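Side-chain contacts in probable outer membrane protein (Pseudomonas aeruginosa, PDB 3DWO), which probably carries long-chain fatty acids or other hydrophobic compounds across the bacterial outer membrane through a beta-barrel channel of the FadL family: residues 317-320 with 325-328; 60-63 with 69-72; 7-12 with 24-29; 124-129 with 134-139. One frame throughout, in Å; residues are numbered along the deposited sequence.

Interaction 1 (317-320 with 325-328); sequences LTLK and TIVS. With C8E ((hydroxyethyloxy)tri(ethyloxy)octane), chain D; C8E ((hydroxyethyloxy)tri(ethyloxy)octane), chain C; SO4 (sulfate ion), chain B.
L319 faces both I326 and V327 in a classic beta bulge, set in a small antiparallel hairpin of strands 316-321 and 324-330 that lies in the loop region between strands 300-309 and 336-346. The register gives the evidence: L319 is opposite V327, whereas the next residue, K320, is opposite T325, so I326 is the extra residue. The amides of I326 and V327 both turn to L319 O. I326 N donates to L319 O at 2.8 Å and almost straight, at 171°, while the second bond to that oxygen, from V327 N, is weak at 3.5 Å. In return L319 N donates to V327 O at 2.9 Å.

The apolar face carries L317, L319 and V327. With CG anti to its backbone N (chi1 168°), L319 runs alongside I326 in the same direction, and its CD2 branch lies 3.8 Å from I326 CB. Detergent extends this surface: one C8E molecule brings its C17 to 3.6 Å from L317 CD1 and its C20 to 3.6 Å from V327 CG1, and a second touches I326 CG2.

On the polar face the T318 methyl CG2 meets T325 OG1 at 3.6 Å, the two side chains crossing nearly at right angles. K320, fully extended beyond CG, makes a weak hydrogen bond to a sulfate that R281 also holds.

Strand 275-281 borders the hairpin, with S279 bonded to the K320 backbone and A278 against L319, while R418 and Q416 from a loop take the carbonyls of I326 and S328.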
loop_
_atom_site.group_PDB
_atom_site.type_symbol
_atom_site.label_atom_id
_atom_site.label_comp_id
_atom_site.label_asym_id
_atom_site.label_seq_id
_atom_site.Cartn_x
_atom_site.Cartn_y
_atom_site.Cartn_z
ATOM N N LEU A 317 -0.786 -12.005 -8.755
ATOM C CA LEU A 317 0.371 -11.215 -9.156
ATOM C C LEU A 317 1.004 -12.082 -10.225
ATOM O O LEU A 317 1.516 -13.163 -9.930
ATOM C CB LEU A 317 1.358 -11.039 -7.995
ATOM C CG LEU A 317 1.978 -9.655 -7.741
ATOM C CD1 LEU A 317 3.294 -9.840 -6.999
ATOM C CD2 LEU A 317 2.211 -8.904 -9.035
ATOM N N THR A 318 0.970 -11.626 -11.468
ATOM C CA THR A 318 1.536 -12.422 -12.530
ATOM C C THR A 318 2.705 -11.768 -13.234
ATOM O O THR A 318 2.570 -10.701 -13.839
ATOM C CB THR A 318 0.473 -12.768 -13.573
ATOM O OG1 THR A 318 -0.654 -13.350 -12.917
ATOM C CG2 THR A 318 1.027 -13.761 -14.584
ATOM N N LEU A 319 3.861 -12.416 -13.156
ATOM C CA LEU A 319 5.039 -11.900 -13.827
ATOM C C LEU A 319 4.988 -12.430 -15.242
ATOM O O LEU A 319 4.823 -13.628 -15.456
ATOM C CB LEU A 319 6.323 -12.382 -13.156
ATOM C CG LEU A 319 7.573 -12.099 -14.000
ATOM C CD1 LEU A 319 7.743 -10.593 -14.183
ATOM C CD2 LEU A 319 8.798 -12.709 -13.340
ATOM N N LYS A 320 5.102 -11.529 -16.206
ATOM C CA LYS A 320 5.093 -11.915 -17.601
ATOM C C LYS A 320 6.362 -11.398 -18.254
ATOM O O LYS A 320 6.979 -10.444 -17.777
ATOM C CB LYS A 320 3.862 -11.345 -18.314
ATOM C CG LYS A 320 2.540 -11.961 -17.865
ATOM C CD LYS A 320 1.383 -11.462 -18.726
ATOM C CE LYS A 320 0.060 -12.062 -18.281
ATOM N NZ LYS A 320 -1.096 -11.551 -19.075
ATOM N N THR A 325 3.545 -15.721 -19.497
ATOM C CA THR A 325 3.656 -15.858 -18.050
ATOM C C THR A 325 4.905 -16.601 -17.598
ATOM O O THR A 325 5.232 -17.668 -18.110
ATOM C CB THR A 325 2.410 -16.578 -17.471
ATOM O OG1 THR A 325 1.278 -15.702 -17.561
ATOM C CG2 THR A 325 2.627 -16.969 -16.006
ATOM N N ILE A 326 5.620 -16.013 -16.648
ATOM C CA ILE A 326 6.799 -16.656 -16.091
ATOM C C ILE A 326 6.256 -17.416 -14.883
ATOM O O ILE A 326 6.497 -18.614 -14.729
ATOM C CB ILE A 326 7.851 -15.628 -15.643
ATOM C CG1 ILE A 326 8.474 -14.955 -16.872
ATOM C CG2 ILE A 326 8.924 -16.308 -14.816
ATOM C CD1 ILE A 326 9.128 -15.917 -17.828
ATOM N N VAL A 327 5.511 -16.708 -14.036
ATOM C CA VAL A 327 4.881 -17.308 -12.869
ATOM C C VAL A 327 3.693 -16.453 -12.445
ATOM O O VAL A 327 3.742 -15.220 -12.513
ATOM C CB VAL A 327 5.862 -17.455 -11.660
ATOM C CG1 VAL A 327 6.318 -16.091 -11.164
ATOM C CG2 VAL A 327 5.173 -18.223 -10.530
ATOM N N SER A 328 2.614 -17.117 -12.039
ATOM C CA SER A 328 1.416 -16.427 -11.580
ATOM C C SER A 328 1.158 -16.845 -10.130
ATOM O O SER A 328 1.030 -18.027 -9.831
ATOM C CB SER A 328 0.220 -16.797 -12.456
ATOM O OG SER A 328 -0.896 -15.982 -12.143
HETATM C C1 C8E D . -0.343 -10.733 0.790
HETATM C C2 C8E D . 0.787 -10.448 -0.087
HETATM C C3 C8E D . 0.462 -9.734 -1.314
HETATM C C4 C8E D . 1.717 -9.461 -1.993
HETATM C C5 C8E D . 1.512 -8.341 -2.946
HETATM C C6 C8E D . 2.786 -7.738 -3.292
HETATM C C7 C8E D . 2.432 -7.112 -4.555
HETATM C C8 C8E D . 3.097 -5.790 -4.646
HETATM O O9 C8E D . 3.865 -5.293 -5.733
HETATM C C10 C8E D . 5.029 -5.995 -6.124
HETATM C C11 C8E D . 5.593 -5.231 -7.281
HETATM O O12 C8E D . 5.163 -5.806 -8.526
HETATM C C13 C8E D . 6.208 -6.428 -9.336
HETATM C C14 C8E D . 6.748 -7.885 -9.185
HETATM O O15 C8E D . 6.931 -8.959 -10.157
HETATM C C16 C8E D . 5.764 -9.801 -10.261
HETATM C C17 C8E D . 5.757 -11.012 -9.308
HETATM O O18 C8E D . 6.937 -11.501 -8.637
HETATM C C19 C8E D . 7.654 -12.515 -9.392
HETATM C C20 C8E D . 7.972 -13.947 -8.824
HETATM O O21 C8E D . 9.235 -14.179 -8.183
HETATM C C1 C8E C . 9.895 -17.600 -11.431
HETATM C C2 C8E C . 9.728 -18.942 -11.963
HETATM C C3 C8E C . 10.940 -19.748 -11.935
HETATM C C4 C8E C . 10.645 -20.990 -12.629
HETATM C C5 C8E C . 11.780 -21.915 -12.424
HETATM C C6 C8E C . 11.477 -23.203 -12.994
HETATM C C7 C8E C . 12.784 -23.836 -12.914
HETATM C C8 C8E C . 12.673 -25.163 -13.530
HETATM O O9 C8E C . 13.659 -26.173 -13.630
HETATM C C10 C8E C . 14.866 -25.910 -14.314
HETATM C C11 C8E C . 15.629 -27.191 -14.245
HETATM O O12 C8E C . 16.834 -27.059 -13.481
HETATM C C13 C8E C . 17.484 -28.323 -13.201
HETATM C C14 C8E C . 18.830 -28.529 -12.444
HETATM O O15 C8E C . 19.679 -27.621 -11.674
HETATM C C16 C8E C . 20.654 -26.997 -12.527
HETATM C C17 C8E C . 21.986 -27.754 -12.663
HETATM O O18 C8E C . 22.821 -27.673 -13.839
HETATM C C19 C8E C . 22.502 -28.693 -14.822
HETATM C C20 C8E C . 22.936 -28.616 -16.330
HETATM O O21 C8E C . 22.220 -29.410 -17.284
HETATM S S SO4 B . -2.136 -8.158 -19.062
HETATM O O1 SO4 B . -2.877 -8.858 -20.130
HETATM O O2 SO4 B . -2.560 -8.689 -17.752
HETATM O O3 SO4 B . -2.437 -6.717 -19.142
HETATM O O4 SO4 B . -0.685 -8.375 -19.227
#

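Interaction 2 (60-63 with 69-72)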
loop_
_atom_site.group_PDB
_atom_site.type_symbol
_atom_site.label_atom_id
_atom_site.label_comp_id
_atom_site.label_asym_id
_atom_site.label_seq_id
_atom_site.Cartn_x
_atom_site.Cartn_y
_atom_site.Cartn_z
ATOM N N GLY A 60 8.385 -18.394 13.437
ATOM C CA GLY A 60 7.819 -19.629 12.945
ATOM C C GLY A 60 8.791 -20.514 12.194
ATOM O O GLY A 60 10.007 -20.380 12.317
ATOM N N ASP A 61 8.234 -21.417 11.396
ATOM C CA ASP A 61 9.020 -22.379 10.641
ATOM C C ASP A 61 8.844 -22.234 9.139
ATOM O O ASP A 61 7.953 -21.528 8.667
ATOM C CB ASP A 61 8.612 -23.806 11.036
ATOM C CG ASP A 61 8.564 -24.006 12.543
ATOM O OD1 ASP A 61 9.544 -23.623 13.220
ATOM O OD2 ASP A 61 7.549 -24.555 13.044
ATOM N N ALA A 62 9.707 -22.933 8.407
ATOM C CA ALA A 62 9.694 -22.961 6.951
ATOM C C ALA A 62 10.201 -24.348 6.570
ATOM O O ALA A 62 11.094 -24.891 7.233
ATOM C CB ALA A 62 10.612 -21.882 6.385
ATOM N N TYR A 63 9.626 -24.919 5.515
ATOM C CA TYR A 63 10.005 -26.254 5.059
ATOM C C TYR A 63 10.250 -26.299 3.560
ATOM O O TYR A 63 9.701 -25.491 2.820
ATOM C CB TYR A 63 8.899 -27.262 5.386
ATOM C CG TYR A 63 8.497 -27.305 6.844
ATOM C CD1 TYR A 63 7.566 -26.399 7.364
ATOM C CD2 TYR A 63 9.046 -28.257 7.704
ATOM C CE1 TYR A 63 7.186 -26.446 8.714
ATOM C CE2 TYR A 63 8.678 -28.311 9.051
ATOM C CZ TYR A 63 7.749 -27.407 9.546
ATOM O OH TYR A 63 7.393 -27.478 10.872
ATOM N N PRO A 69 13.043 -29.181 7.434
ATOM C CA PRO A 69 13.139 -27.787 7.868
ATOM C C PRO A 69 14.094 -27.108 6.880
ATOM O O PRO A 69 15.064 -27.725 6.418
ATOM C CB PRO A 69 13.752 -27.904 9.263
ATOM C CG PRO A 69 13.220 -29.227 9.753
ATOM C CD PRO A 69 13.365 -30.108 8.536
ATOM N N MET A 70 13.815 -25.860 6.532
ATOM C CA MET A 70 14.688 -25.151 5.609
ATOM C C MET A 70 16.028 -24.913 6.288
ATOM O O MET A 70 16.096 -24.802 7.511
ATOM C CB MET A 70 14.078 -23.800 5.232
ATOM C CG MET A 70 12.933 -23.866 4.232
ATOM S SD MET A 70 13.511 -24.443 2.637
ATOM C CE MET A 70 14.691 -23.140 2.215
ATOM N N THR A 71 17.085 -24.841 5.487
ATOM C CA THR A 71 18.430 -24.571 5.980
ATOM C C THR A 71 18.901 -23.294 5.276
ATOM O O THR A 71 18.157 -22.702 4.492
ATOM C CB THR A 71 19.414 -25.709 5.624
ATOM O OG1 THR A 71 19.634 -25.713 4.209
ATOM C CG2 THR A 71 18.849 -27.066 6.054
ATOM N N GLY A 72 20.132 -22.875 5.546
ATOM C CA GLY A 72 20.656 -21.675 4.918
ATOM C C GLY A 72 21.379 -21.961 3.616
ATOM O O GLY A 72 21.963 -21.060 3.015
#
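Two successive bends in M70, at chi2 (-66°) and chi3 (-62°), fold its side chain back beside A62 and the backbone of Y63. The motif is a single beta bridge between Y63 and P69, whose CA atoms are 4.5 Å apart; it closes a short loop at the end of barrel strand 44-63. Segment 69-72 has no regular secondary structure, so the pairing is local and does not grow into a second full strand.

One backbone bond fastens the bridge. M70 N donates to A62 O over 3.0 Å with an N-H...O angle of 162°, yet the donor stands well above the carbonyl plane and so does not lie on a lone pair. P69 CA sits beside the same oxygen, at 3.6 Å from A62 O.

Apolar packing adds to this bond. A62 CB meets M70 CG at 3.7 Å, and that methylene also lies against the A62 carbonyl group. The Y63 side chain sets off away from segment 69-72, and CD2 of its ring lies obliquely 4.1 Å from P69 N; a proline nitrogen inside a chain carries no hydrogen, which rules out an N-H donated to the ring.

On the barrel side, R423 of strand 423-441 makes a cation-pi contact with the Y63 ring, and the two backbones are hydrogen-bonded. Loop residues K131, D134 and S197 border A62 and M70, so the bridge is one element of a larger assembly of loops. Past the first of the M70 bends, its sulfur SD lies 3.9 Å from Y63 C.

Interaction 3 (7-12 with 24-29); sequences TTNTAG and PNDPSA
The side chains of N9 and D26 come from opposite directions and join through one hydrogen bond, in a buried polar contact of the region that precedes the first barrel strand, 44-63. In FadL proteins this N-terminal region forms a hatch within the barrel, and the surroundings here are consistent with that.

Among hydrogen bonds, one joins the segments: N9 ND2 donates to D26 OD1 at 2.7 Å. It is bent, with an N-H...O angle of 136°. The carboxylate oxygen lies near the plane of the N9 amide, whereas the nitrogen reaches the syn side of the carboxylate tilted somewhat out of its plane; amide and carboxylate are themselves turned 40° apart.

The capping bonds are local to each segment. N9 is the N-cap of helix 10-14, and its OD1 accepts from G12 N at 2.9 Å; a chi1 of 47° swings the amide back over the helix start. D26 begins a type I turn to A29, and its OD1 accepts from S28 N at 3.0 Å, from the face opposite to the one N9 uses.

A separate side-chain to side-chain bond lies within the turn: D26 OD2 takes the S28 hydroxyl OG at 2.7 Å from above the plane.

Van der Waals contact is small: S28 CB lies 3.5 Å from N9 ND2.

The amide of N9 is fixed in rotation, its oxygen spent on the helix and its nitrogen shared between D26 and Q46 of strand 44-63. Three donors would probably favour the ionised form of D26. Two come from S28 in its own turn, and N9 ND2 alone links turn to helix start, so the link is polar, with little apolar packing.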
loop_
_atom_site.group_PDB
_atom_site.type_symbol
_atom_site.label_atom_id
_atom_site.label_comp_id
_atom_site.label_asym_id
_atom_site.label_seq_id
_atom_site.Cartn_x
_atom_site.Cartn_y
_atom_site.Cartn_z
ATOM N N THR A 7 -4.808 8.981 2.050
ATOM C CA THR A 7 -4.394 10.194 1.350
ATOM C C THR A 7 -5.017 11.429 2.012
ATOM O O THR A 7 -5.938 12.044 1.463
ATOM C CB THR A 7 -4.823 10.124 -0.136
ATOM O OG1 THR A 7 -6.255 10.038 -0.222
ATOM C CG2 THR A 7 -4.219 8.884 -0.802
ATOM N N THR A 8 -4.501 11.795 3.184
ATOM C CA THR A 8 -5.024 12.936 3.939
ATOM C C THR A 8 -3.916 13.877 4.392
ATOM O O THR A 8 -2.751 13.708 4.035
ATOM C CB THR A 8 -5.769 12.454 5.210
ATOM O OG1 THR A 8 -6.491 11.253 4.910
ATOM C CG2 THR A 8 -6.752 13.499 5.691
ATOM N N ASN A 9 -4.291 14.872 5.184
ATOM C CA ASN A 9 -3.337 15.826 5.726
ATOM C C ASN A 9 -3.195 15.530 7.218
ATOM O O ASN A 9 -3.829 14.599 7.740
ATOM C CB ASN A 9 -3.829 17.257 5.516
ATOM C CG ASN A 9 -5.279 17.435 5.908
ATOM O OD1 ASN A 9 -5.748 16.855 6.892
ATOM N ND2 ASN A 9 -5.999 18.244 5.144
ATOM N N THR A 10 -2.375 16.321 7.905
ATOM C CA THR A 10 -2.139 16.112 9.326
ATOM C C THR A 10 -3.404 16.176 10.170
ATOM O O THR A 10 -3.556 15.401 11.116
ATOM C CB THR A 10 -1.133 17.123 9.868
ATOM O OG1 THR A 10 -1.699 18.438 9.806
ATOM C CG2 THR A 10 0.124 17.090 9.039
ATOM N N ALA A 11 -4.304 17.099 9.842
ATOM C CA ALA A 11 -5.555 17.222 10.581
ATOM C C ALA A 11 -6.289 15.889 10.469
ATOM O O ALA A 11 -6.779 15.360 11.458
ATOM C CB ALA A 11 -6.408 18.347 10.000
ATOM N N GLY A 12 -6.351 15.348 9.256
ATOM C CA GLY A 12 -7.010 14.066 9.051
ATOM C C GLY A 12 -6.373 12.973 9.898
ATOM O O GLY A 12 -7.076 12.196 10.554
ATOM N N PRO A 24 -14.783 21.857 7.757
ATOM C CA PRO A 24 -14.661 23.208 7.197
ATOM C C PRO A 24 -13.317 23.601 6.576
ATOM O O PRO A 24 -12.274 23.547 7.224
ATOM C CB PRO A 24 -15.033 24.097 8.380
ATOM C CG PRO A 24 -16.102 23.294 9.049
ATOM C CD PRO A 24 -15.515 21.887 9.039
ATOM N N ASN A 25 -13.368 24.006 5.309
ATOM C CA ASN A 25 -12.193 24.451 4.565
ATOM C C ASN A 25 -10.979 23.525 4.637
ATOM O O ASN A 25 -9.877 23.955 4.977
ATOM C CB ASN A 25 -11.793 25.855 5.027
ATOM C CG ASN A 25 -12.914 26.865 4.853
ATOM O OD1 ASN A 25 -13.461 27.024 3.761
ATOM N ND2 ASN A 25 -13.259 27.553 5.931
ATOM N N ASP A 26 -11.188 22.257 4.303
ATOM C CA ASP A 26 -10.119 21.266 4.313
ATOM C C ASP A 26 -9.660 21.040 2.874
ATOM O O ASP A 26 -10.344 20.379 2.089
ATOM C CB ASP A 26 -10.628 19.958 4.926
ATOM C CG ASP A 26 -9.609 18.839 4.850
ATOM O OD1 ASP A 26 -8.455 19.099 4.451
ATOM O OD2 ASP A 26 -9.964 17.694 5.193
ATOM N N PRO A 27 -8.491 21.588 2.512
ATOM C CA PRO A 27 -7.932 21.459 1.162
ATOM C C PRO A 27 -7.741 20.031 0.647
ATOM O O PRO A 27 -7.618 19.826 -0.562
ATOM C CB PRO A 27 -6.620 22.234 1.260
ATOM C CG PRO A 27 -6.226 22.056 2.687
ATOM C CD PRO A 27 -7.535 22.265 3.406
ATOM N N SER A 28 -7.724 19.049 1.546
ATOM C CA SER A 28 -7.558 17.657 1.125
ATOM C C SER A 28 -8.740 17.226 0.262
ATOM O O SER A 28 -8.708 16.170 -0.372
ATOM C CB SER A 28 -7.457 16.728 2.336
ATOM O OG SER A 28 -8.673 16.707 3.060
ATOM N N ALA A 29 -9.784 18.048 0.244
ATOM C CA ALA A 29 -10.970 17.752 -0.550
ATOM C C ALA A 29 -10.640 17.743 -2.043
ATOM O O ALA A 29 -11.342 17.126 -2.837
ATOM C CB ALA A 29 -12.063 18.784 -0.264
#

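Interaction 4 (124-129 with 134-139); sequences STWDPN and DFAVDT
S124 and T139 form a hydrogen-bonded antiparallel pair: S124 N donates to T139 O at 2.9 Å, and T139 N to S124 O at 2.8 Å. Two residues on, W126 N donates to V137 O at 2.8 Å and nearly straight, at 172°. That carbonyl also lies near the plane of the indole, at its edge, 3.3 Å from W126 CD1, and takes a weak bond from water 1.

The same water links the side chains. It donates to S124 OG at 2.5 Å and joins T139 OG1 at 2.6 Å; S124 OG also bonds to the carbonyl of R372. The W126 indole nitrogen is satisfied by P371 O. Water 2 donates to W126 O at 2.7 Å and to D138 OD1 at 2.6 Å, bridging the two segments where the strands part. D138, with CG anti to its carbonyl carbon (chi1 -66°), lays OD1 against CB and CG2 of T125.

Beyond the strands, D127 OD1 accepts from N129 N, an Asx turn, and from N86 ND2. A136 O is taken by W130 NE1. V137 CG1 packs on P128.

V137 and D138 both face S174 of strand 158-177, a classic beta bulge. The whole is the end of a barrel hairpin, strands 110-125 and 138-153, where pairing between the two strands gives way to water bridges and an Asx turn, while the bulge lies in the pairing with strand 158-177.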
loop_
_atom_site.group_PDB
_atom_site.type_symbol
_atom_site.label_atom_id
_atom_site.label_comp_id
_atom_site.label_asym_id
_atom_site.label_seq_id
_atom_site.Cartn_x
_atom_site.Cartn_y
_atom_site.Cartn_z
ATOM N N SER A 124 8.963 -4.283 2.684
ATOM C CA SER A 124 9.364 -5.320 3.613
ATOM C C SER A 124 10.659 -5.890 3.065
ATOM O O SER A 124 10.740 -6.237 1.890
ATOM C CB SER A 124 8.275 -6.411 3.751
ATOM O OG SER A 124 7.947 -7.024 2.511
ATOM N N THR A 125 11.684 -5.956 3.912
ATOM C CA THR A 125 12.977 -6.481 3.497
ATOM C C THR A 125 13.479 -7.502 4.509
ATOM O O THR A 125 13.904 -7.148 5.607
ATOM C CB THR A 125 14.025 -5.342 3.340
ATOM O OG1 THR A 125 14.183 -4.642 4.581
ATOM C CG2 THR A 125 13.581 -4.357 2.274
ATOM N N TRP A 126 13.420 -8.775 4.137
ATOM C CA TRP A 126 13.867 -9.840 5.023
ATOM C C TRP A 126 15.320 -10.169 4.725
ATOM O O TRP A 126 15.778 -10.019 3.588
ATOM C CB TRP A 126 13.022 -11.101 4.824
ATOM C CG TRP A 126 11.544 -10.862 4.950
ATOM C CD1 TRP A 126 10.671 -10.526 3.950
ATOM C CD2 TRP A 126 10.779 -10.887 6.162
ATOM N NE1 TRP A 126 9.406 -10.341 4.468
ATOM C CE2 TRP A 126 9.446 -10.555 5.822
ATOM C CE3 TRP A 126 11.091 -11.156 7.502
ATOM C CZ2 TRP A 126 8.424 -10.483 6.779
ATOM C CZ3 TRP A 126 10.071 -11.084 8.459
ATOM C CH2 TRP A 126 8.754 -10.748 8.089
ATOM N N ASP A 127 16.045 -10.610 5.746
ATOM C CA ASP A 127 17.439 -10.979 5.569
ATOM C C ASP A 127 17.464 -11.972 4.404
ATOM O O ASP A 127 16.699 -12.930 4.388
ATOM C CB ASP A 127 17.975 -11.620 6.849
ATOM C CG ASP A 127 19.431 -12.007 6.736
ATOM O OD1 ASP A 127 19.732 -13.078 6.162
ATOM O OD2 ASP A 127 20.279 -11.221 7.212
ATOM N N PRO A 128 18.343 -11.751 3.417
ATOM C CA PRO A 128 18.500 -12.588 2.218
ATOM C C PRO A 128 18.621 -14.087 2.427
ATOM O O PRO A 128 18.207 -14.870 1.581
ATOM C CB PRO A 128 19.746 -12.008 1.553
ATOM C CG PRO A 128 19.693 -10.570 1.958
ATOM C CD PRO A 128 19.344 -10.670 3.420
ATOM N N ASN A 129 19.195 -14.497 3.550
ATOM C CA ASN A 129 19.352 -15.916 3.791
ATOM C C ASN A 129 18.387 -16.476 4.827
ATOM O O ASN A 129 18.628 -17.551 5.376
ATOM C CB ASN A 129 20.795 -16.220 4.201
ATOM C CG ASN A 129 21.288 -17.529 3.625
ATOM O OD1 ASN A 129 21.281 -17.723 2.401
ATOM N ND2 ASN A 129 21.705 -18.445 4.496
ATOM N N ASP A 134 12.590 -18.420 0.026
ATOM C CA ASP A 134 11.971 -18.955 -1.193
ATOM C C ASP A 134 10.629 -18.272 -1.466
ATOM O O ASP A 134 10.044 -18.452 -2.528
ATOM C CB ASP A 134 11.717 -20.467 -1.092
ATOM C CG ASP A 134 12.999 -21.303 -1.148
ATOM O OD1 ASP A 134 14.085 -20.761 -1.451
ATOM O OD2 ASP A 134 12.906 -22.528 -0.887
ATOM N N PHE A 135 10.142 -17.499 -0.503
ATOM C CA PHE A 135 8.864 -16.808 -0.646
ATOM C C PHE A 135 9.020 -15.309 -0.804
ATOM O O PHE A 135 8.213 -14.667 -1.481
ATOM C CB PHE A 135 7.962 -17.076 0.564
ATOM C CG PHE A 135 7.561 -18.516 0.712
ATOM C CD1 PHE A 135 8.422 -19.435 1.298
ATOM C CD2 PHE A 135 6.328 -18.956 0.243
ATOM C CE1 PHE A 135 8.061 -20.780 1.417
ATOM C CE2 PHE A 135 5.956 -20.295 0.355
ATOM C CZ PHE A 135 6.828 -21.208 0.944
ATOM N N ALA A 136 10.048 -14.748 -0.174
ATOM C CA ALA A 136 10.274 -13.318 -0.266
ATOM C C ALA A 136 11.556 -12.860 0.396
ATOM O O ALA A 136 12.004 -13.427 1.402
ATOM C CB ALA A 136 9.103 -12.566 0.351
ATOM N N VAL A 137 12.151 -11.833 -0.194
ATOM C CA VAL A 137 13.343 -11.216 0.355
ATOM C C VAL A 137 12.946 -9.746 0.462
ATOM O O VAL A 137 12.598 -9.273 1.542
ATOM C CB VAL A 137 14.574 -11.391 -0.564
ATOM C CG1 VAL A 137 15.779 -10.658 0.034
ATOM C CG2 VAL A 137 14.906 -12.875 -0.706
ATOM N N ASP A 138 12.951 -9.034 -0.662
ATOM C CA ASP A 138 12.567 -7.628 -0.660
ATOM C C ASP A 138 11.284 -7.329 -1.438
ATOM O O ASP A 138 11.019 -7.926 -2.481
ATOM C CB ASP A 138 13.696 -6.766 -1.226
ATOM C CG ASP A 138 14.923 -6.775 -0.347
ATOM O OD1 ASP A 138 14.800 -7.160 0.838
ATOM O OD2 ASP A 138 16.006 -6.389 -0.835
ATOM N N THR A 139 10.492 -6.400 -0.910
ATOM C CA THR A 139 9.251 -5.980 -1.545
ATOM C C THR A 139 9.139 -4.471 -1.343
ATOM O O THR A 139 9.180 -3.980 -0.216
ATOM C CB THR A 139 8.018 -6.665 -0.906
ATOM O OG1 THR A 139 8.130 -8.087 -1.037
ATOM C CG2 THR A 139 6.746 -6.202 -1.591
HETATM O O HOH W 1 9.268 -8.762 1.220
HETATM O O HOH W 2 16.800 -7.924 2.325
#

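How the interactions relate
Along the chain the order is interaction 3, 2, 4, 1, each closing before the next opens. Interaction 3 stands apart, in the N-terminal region, its centre about 46 Å from that of interaction 2 and on the other side of the chain's centre. Interactions 2 and 4 have centres about 14 Å apart and touch: N129 ND2 probably bonds to G72 O at 3.0 Å, and M70 CE packs on D134 OD2. Both reach the barrel sheet, through strands 44-63, 110-125 and 138-153. Interaction 1, a separate two-stranded hairpin, comes within about 7 Å of interaction 4 at the nearest atoms. Three contacts thus lie toward the loop end of the barrel, probably the extracellular one, and one lies in the N-terminal region.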